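Local coordinates for protein lactaldehyde dehydrogenase (Methanocaldococcus jannaschii, PDB 3PQA) that oxidises lactaldehyde to lactate with NAD as the preferred cofactor, a step in the biosynthesis of coenzyme F420, at residues L242-D255 and Y393-K406. Numbering follows the deposited sequence. Where two conformers were deposited one is given.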
loop_
_atom_site.group_PDB
_atom_site.type_symbol
_atom_site.label_atom_id
_atom_site.label_comp_id
_atom_site.label_asym_id
_atom_site.label_seq_id
_atom_site.Cartn_x
_atom_site.Cartn_y
_atom_site.Cartn_z
ATOM N N LEU B 242 18.128 -20.132 -1.255
ATOM C CA LEU B 242 19.182 -21.058 -1.606
ATOM C C LEU B 242 20.445 -20.245 -1.885
ATOM O O LEU B 242 20.602 -19.138 -1.365
ATOM C CB LEU B 242 18.738 -21.952 -2.770
ATOM C CG LEU B 242 17.311 -22.539 -2.623
ATOM C CD1 LEU B 242 16.844 -23.254 -3.874
ATOM C CD2 LEU B 242 17.196 -23.448 -1.405
ATOM N N GLY B 243 21.351 -20.788 -2.665
ATOM C CA GLY B 243 22.590 -20.073 -2.874
ATOM C C GLY B 243 22.763 -19.626 -4.303
ATOM O O GLY B 243 21.794 -19.487 -5.060
ATOM N N GLY B 244 24.024 -19.421 -4.679
ATOM C CA GLY B 244 24.353 -19.008 -6.034
ATOM C C GLY B 244 25.828 -18.733 -6.189
ATOM O O GLY B 244 26.576 -18.780 -5.214
ATOM N N VAL B 245 26.251 -18.480 -7.426
ATOM C CA VAL B 245 27.613 -18.026 -7.700
ATOM C C VAL B 245 27.475 -16.557 -8.055
ATOM O O VAL B 245 27.255 -16.233 -9.221
ATOM C CB VAL B 245 28.228 -18.769 -8.894
ATOM C CG1 VAL B 245 29.646 -18.256 -9.167
ATOM C CG2 VAL B 245 28.241 -20.268 -8.620
ATOM N N ASN B 246 27.576 -15.677 -7.059
ATOM C CA ASN B 246 27.092 -14.301 -7.220
ATOM C C ASN B 246 28.097 -13.385 -7.931
ATOM O O ASN B 246 29.159 -13.123 -7.397
ATOM C CB ASN B 246 26.693 -13.739 -5.863
ATOM C CG ASN B 246 25.705 -14.626 -5.147
ATOM O OD1 ASN B 246 24.584 -14.803 -5.591
ATOM N ND2 ASN B 246 26.132 -15.196 -4.051
ATOM N N PRO B 247 27.749 -12.903 -9.133
ATOM C CA PRO B 247 28.737 -12.136 -9.905
ATOM C C PRO B 247 28.810 -10.693 -9.458
ATOM O O PRO B 247 27.776 -10.061 -9.237
ATOM C CB PRO B 247 28.201 -12.222 -11.336
ATOM C CG PRO B 247 26.703 -12.252 -11.146
ATOM C CD PRO B 247 26.502 -13.105 -9.897
ATOM N N ASN B 248 30.041 -10.204 -9.318
ATOM C CA ASN B 248 30.291 -8.834 -8.912
ATOM C C ASN B 248 31.104 -8.188 -10.021
ATOM O O ASN B 248 32.177 -8.645 -10.324
ATOM C CB ASN B 248 31.056 -8.818 -7.580
ATOM C CG ASN B 248 30.175 -9.189 -6.378
ATOM O OD1 ASN B 248 29.914 -8.345 -5.520
ATOM N ND2 ASN B 248 29.742 -10.456 -6.293
ATOM N N ILE B 249 30.593 -7.092 -10.578
ATOM C CA ILE B 249 31.092 -6.520 -11.831
ATOM C C ILE B 249 31.756 -5.193 -11.538
ATOM O O ILE B 249 31.166 -4.353 -10.884
ATOM C CB ILE B 249 29.907 -6.279 -12.801
ATOM C CG1 ILE B 249 29.329 -7.627 -13.238
ATOM C CG2 ILE B 249 30.315 -5.352 -13.991
ATOM C CD1 ILE B 249 27.929 -7.566 -13.828
ATOM N N VAL B 250 32.975 -5.005 -12.037
ATOM C CA VAL B 250 33.703 -3.765 -11.782
ATOM C C VAL B 250 33.947 -3.122 -13.133
ATOM O O VAL B 250 34.770 -3.624 -13.914
ATOM C CB VAL B 250 35.050 -4.023 -11.068
ATOM C CG1 VAL B 250 35.833 -2.704 -10.838
ATOM C CG2 VAL B 250 34.839 -4.749 -9.741
ATOM N N LEU B 251 33.224 -2.038 -13.417
ATOM C CA LEU B 251 33.404 -1.315 -14.687
ATOM C C LEU B 251 34.635 -0.406 -14.627
ATOM O O LEU B 251 35.125 -0.092 -13.551
ATOM C CB LEU B 251 32.160 -0.503 -15.055
ATOM C CG LEU B 251 30.860 -1.291 -15.259
ATOM C CD1 LEU B 251 29.812 -0.403 -15.899
ATOM C CD2 LEU B 251 31.097 -2.500 -16.134
ATOM N N LYS B 252 35.125 0.025 -15.782
ATOM C CA LYS B 252 36.374 0.790 -15.833
ATOM C C LYS B 252 36.298 2.157 -15.150
ATOM O O LYS B 252 37.331 2.740 -14.838
ATOM C CB LYS B 252 36.867 0.937 -17.279
ATOM C CG LYS B 252 35.964 1.776 -18.173
ATOM C CD LYS B 252 36.495 1.780 -19.613
ATOM C CE LYS B 252 35.596 2.588 -20.533
ATOM N NZ LYS B 252 34.273 1.912 -20.758
ATOM N N ASP B 253 35.087 2.670 -14.930
ATOM C CA ASP B 253 34.934 3.950 -14.250
ATOM C C ASP B 253 34.691 3.822 -12.735
ATOM O O ASP B 253 34.420 4.821 -12.066
ATOM C CB ASP B 253 33.812 4.772 -14.894
ATOM C CG ASP B 253 32.440 4.232 -14.566
ATOM O OD1 ASP B 253 32.249 2.992 -14.629
ATOM O OD2 ASP B 253 31.562 5.042 -14.219
ATOM N N ALA B 254 34.774 2.607 -12.199
ATOM C CA ALA B 254 34.543 2.367 -10.766
ATOM C C ALA B 254 35.581 3.059 -9.887
ATOM O O ALA B 254 36.736 3.200 -10.286
ATOM C CB ALA B 254 34.541 0.872 -10.482
ATOM N N ASP B 255 35.146 3.520 -8.709
ATOM C CA ASP B 255 36.072 3.933 -7.660
ATOM C C ASP B 255 36.764 2.671 -7.131
ATOM O O ASP B 255 36.151 1.904 -6.397
ATOM C CB ASP B 255 35.313 4.632 -6.530
ATOM C CG ASP B 255 36.232 5.112 -5.406
ATOM O OD1 ASP B 255 37.197 4.403 -5.043
ATOM O OD2 ASP B 255 35.976 6.209 -4.865
ATOM N N TYR B 393 21.839 -20.155 -11.366
ATOM C CA TYR B 393 21.427 -19.454 -10.144
ATOM C C TYR B 393 21.033 -18.011 -10.438
ATOM O O TYR B 393 21.217 -17.514 -11.552
ATOM C CB TYR B 393 22.557 -19.477 -9.114
ATOM C CG TYR B 393 23.080 -20.859 -8.821
ATOM C CD1 TYR B 393 22.311 -21.776 -8.109
ATOM C CD2 TYR B 393 24.346 -21.256 -9.269
ATOM C CE1 TYR B 393 22.793 -23.074 -7.847
ATOM C CE2 TYR B 393 24.839 -22.536 -8.996
ATOM C CZ TYR B 393 24.055 -23.433 -8.296
ATOM O OH TYR B 393 24.551 -24.698 -8.042
ATOM N N GLY B 394 20.489 -17.333 -9.430
ATOM C CA GLY B 394 20.093 -15.951 -9.598
ATOM C C GLY B 394 19.748 -15.281 -8.284
ATOM O O GLY B 394 18.658 -14.715 -8.136
ATOM N N LEU B 395 20.660 -15.369 -7.320
ATOM C CA LEU B 395 20.454 -14.722 -6.021
ATOM C C LEU B 395 20.841 -13.229 -6.039
ATOM O O LEU B 395 19.987 -12.386 -6.307
ATOM C CB LEU B 395 21.176 -15.497 -4.909
ATOM C CG LEU B 395 20.808 -15.081 -3.482
ATOM C CD1 LEU B 395 19.283 -14.961 -3.306
ATOM C CD2 LEU B 395 21.382 -16.056 -2.482
ATOM N N HIS B 396 22.110 -12.894 -5.778
ATOM C CA HIS B 396 22.544 -11.491 -5.838
ATOM C C HIS B 396 23.628 -11.246 -6.889
ATOM O O HIS B 396 24.427 -12.127 -7.189
ATOM C CB HIS B 396 23.043 -11.043 -4.464
ATOM C CG HIS B 396 21.968 -10.511 -3.561
ATOM N ND1 HIS B 396 22.244 -9.711 -2.475
ATOM C CD2 HIS B 396 20.619 -10.649 -3.593
ATOM C CE1 HIS B 396 21.114 -9.385 -1.868
ATOM N NE2 HIS B 396 20.112 -9.940 -2.532
ATOM N N SER B 397 23.645 -10.026 -7.422
ATOM C CA SER B 397 24.702 -9.568 -8.299
ATOM C C SER B 397 25.077 -8.157 -7.860
ATOM O O SER B 397 24.342 -7.523 -7.092
ATOM C CB SER B 397 24.208 -9.566 -9.747
ATOM O OG SER B 397 23.040 -8.767 -9.884
ATOM N N ALA B 398 26.222 -7.672 -8.320
ATOM C CA ALA B 398 26.640 -6.312 -7.960
ATOM C C ALA B 398 27.375 -5.702 -9.119
ATOM O O ALA B 398 27.979 -6.427 -9.928
ATOM C CB ALA B 398 27.540 -6.306 -6.701
ATOM N N ILE B 399 27.321 -4.378 -9.175
ATOM C CA ILE B 399 28.042 -3.597 -10.174
ATOM C C ILE B 399 28.637 -2.339 -9.547
ATOM O O ILE B 399 27.966 -1.620 -8.797
ATOM C CB ILE B 399 27.142 -3.228 -11.378
ATOM C CG1 ILE B 399 27.925 -2.348 -12.356
ATOM C CG2 ILE B 399 25.857 -2.524 -10.932
ATOM C CD1 ILE B 399 27.389 -2.336 -13.725
ATOM N N PHE B 400 29.898 -2.081 -9.874
ATOM C CA PHE B 400 30.594 -0.907 -9.394
ATOM C C PHE B 400 30.811 -0.017 -10.596
ATOM O O PHE B 400 31.481 -0.413 -11.556
ATOM C CB PHE B 400 31.920 -1.310 -8.741
ATOM C CG PHE B 400 31.742 -2.100 -7.469
ATOM C CD1 PHE B 400 31.509 -3.469 -7.515
ATOM C CD2 PHE B 400 31.798 -1.457 -6.229
ATOM C CE1 PHE B 400 31.320 -4.197 -6.339
ATOM C CE2 PHE B 400 31.618 -2.175 -5.042
ATOM C CZ PHE B 400 31.400 -3.555 -5.100
ATOM N N THR B 401 30.235 1.186 -10.541
ATOM C CA THR B 401 30.321 2.161 -11.624
ATOM C C THR B 401 29.812 3.492 -11.094
ATOM O O THR B 401 29.061 3.520 -10.109
ATOM C CB THR B 401 29.486 1.734 -12.895
ATOM O OG1 THR B 401 29.676 2.684 -13.955
ATOM C CG2 THR B 401 27.973 1.596 -12.583
ATOM N N ASN B 402 30.237 4.583 -11.738
ATOM C CA ASN B 402 29.736 5.921 -11.459
ATOM C C ASN B 402 28.802 6.427 -12.557
ATOM O O ASN B 402 28.376 7.577 -12.526
ATOM C CB ASN B 402 30.914 6.890 -11.287
ATOM C CG ASN B 402 31.625 6.706 -9.965
ATOM O OD1 ASN B 402 30.986 6.605 -8.916
ATOM N ND2 ASN B 402 32.951 6.663 -10.003
ATOM N N ASP B 403 28.492 5.563 -13.530
ATOM C CA ASP B 403 27.722 5.929 -14.729
ATOM C C ASP B 403 26.227 5.614 -14.545
ATOM O O ASP B 403 25.848 4.451 -14.357
ATOM C CB ASP B 403 28.308 5.131 -15.911
ATOM C CG ASP B 403 27.759 5.548 -17.268
ATOM O OD1 ASP B 403 26.528 5.492 -17.482
ATOM O OD2 ASP B 403 28.602 5.860 -18.157
ATOM N N ILE B 404 25.382 6.646 -14.581
ATOM C CA ILE B 404 23.931 6.467 -14.404
ATOM C C ILE B 404 23.366 5.442 -15.380
ATOM O O ILE B 404 22.735 4.456 -14.967
ATOM C CB ILE B 404 23.165 7.824 -14.542
ATOM C CG1 ILE B 404 23.532 8.748 -13.384
ATOM C CG2 ILE B 404 21.640 7.595 -14.598
ATOM C CD1 ILE B 404 23.021 10.180 -13.544
ATOM N N ASN B 405 23.621 5.661 -16.667
ATOM C CA ASN B 405 23.015 4.857 -17.721
ATOM C C ASN B 405 23.444 3.394 -17.641
ATOM O O ASN B 405 22.620 2.475 -17.777
ATOM C CB ASN B 405 23.337 5.456 -19.089
ATOM C CG ASN B 405 22.540 6.718 -19.370
ATOM O OD1 ASN B 405 21.543 7.004 -18.703
ATOM N ND2 ASN B 405 22.981 7.481 -20.357
ATOM N N LYS B 406 24.732 3.183 -17.401
ATOM C CA LYS B 406 25.239 1.820 -17.283
ATOM C C LYS B 406 24.672 1.121 -16.054
ATOM O O LYS B 406 24.309 -0.062 -16.131
ATOM C CB LYS B 406 26.770 1.788 -17.294
ATOM C CG LYS B 406 27.367 2.243 -18.631
ATOM C CD LYS B 406 28.874 2.247 -18.582
ATOM C CE LYS B 406 29.477 2.712 -19.919
ATOM N NZ LYS B 406 30.949 2.525 -19.882
HETATM O O HOH W 1 23.333 -16.284 -7.749
HETATM O O HOH W 2 32.311 2.744 -17.416
#
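Strands 246-250 and 396-400 pair as parallel neighbours, their axes 7° apart, through a ladder of backbone bonds running from Ala398 N to Pro247 O (3.0 Å) up to Leu251 N to Phe400 O. Pro247, having no N-H, suits a place where its carbonyl alone serves the ladder. Next to Pro247, Asn246 supplies a side-chain acceptor: its OD1 takes His396 N at 3.1 Å, the donor standing above the amide plane, and a water links the same oxygen to Leu395 N. Its ND2 reaches the backbone oxygens of Ser277 and Cys275, the latter residue being the probable nucleophile, so one amide ties this strand pair to the catalytic loop. Gly244, lacking a side chain, lets Tyr393 CG approach its CA to 3.6 Å.

Beyond the strands Asp253 grips segment 393-406 with both carboxylate oxygens. OD1 receives Thr401 OG1 at 2.7 Å on its syn lone pair, while OD2 takes Asn402 N at 2.8 Å from above the carboxylate plane. Thr401 holds OG1 anti to its own N (chi1 -176°), where it also accepts Asp403 N in an ST turn. Replacing Asp253 with an alanine removes both oxygens and is likely to leave Thr401 OG1 and Asn402 N without these acceptors, weakening the tie between the 251-254 turn and the start of helix 404-413.

On the face of Ile249 and Ile399 the packing is apolar, Leu251 CD1 meeting Ile399 CD1 at 3.8 Å beside Phe410 of helix 404-413 and Met384 of helix 384-388; on the other, Phe400 packs against Ala254 and helix 256-268, while Asn248 OD1 bonds Ser425 N. Strands 278-284 and 418-421 flank the pair, continuing the parallel core of the aldehyde dehydrogenase catalytic domain.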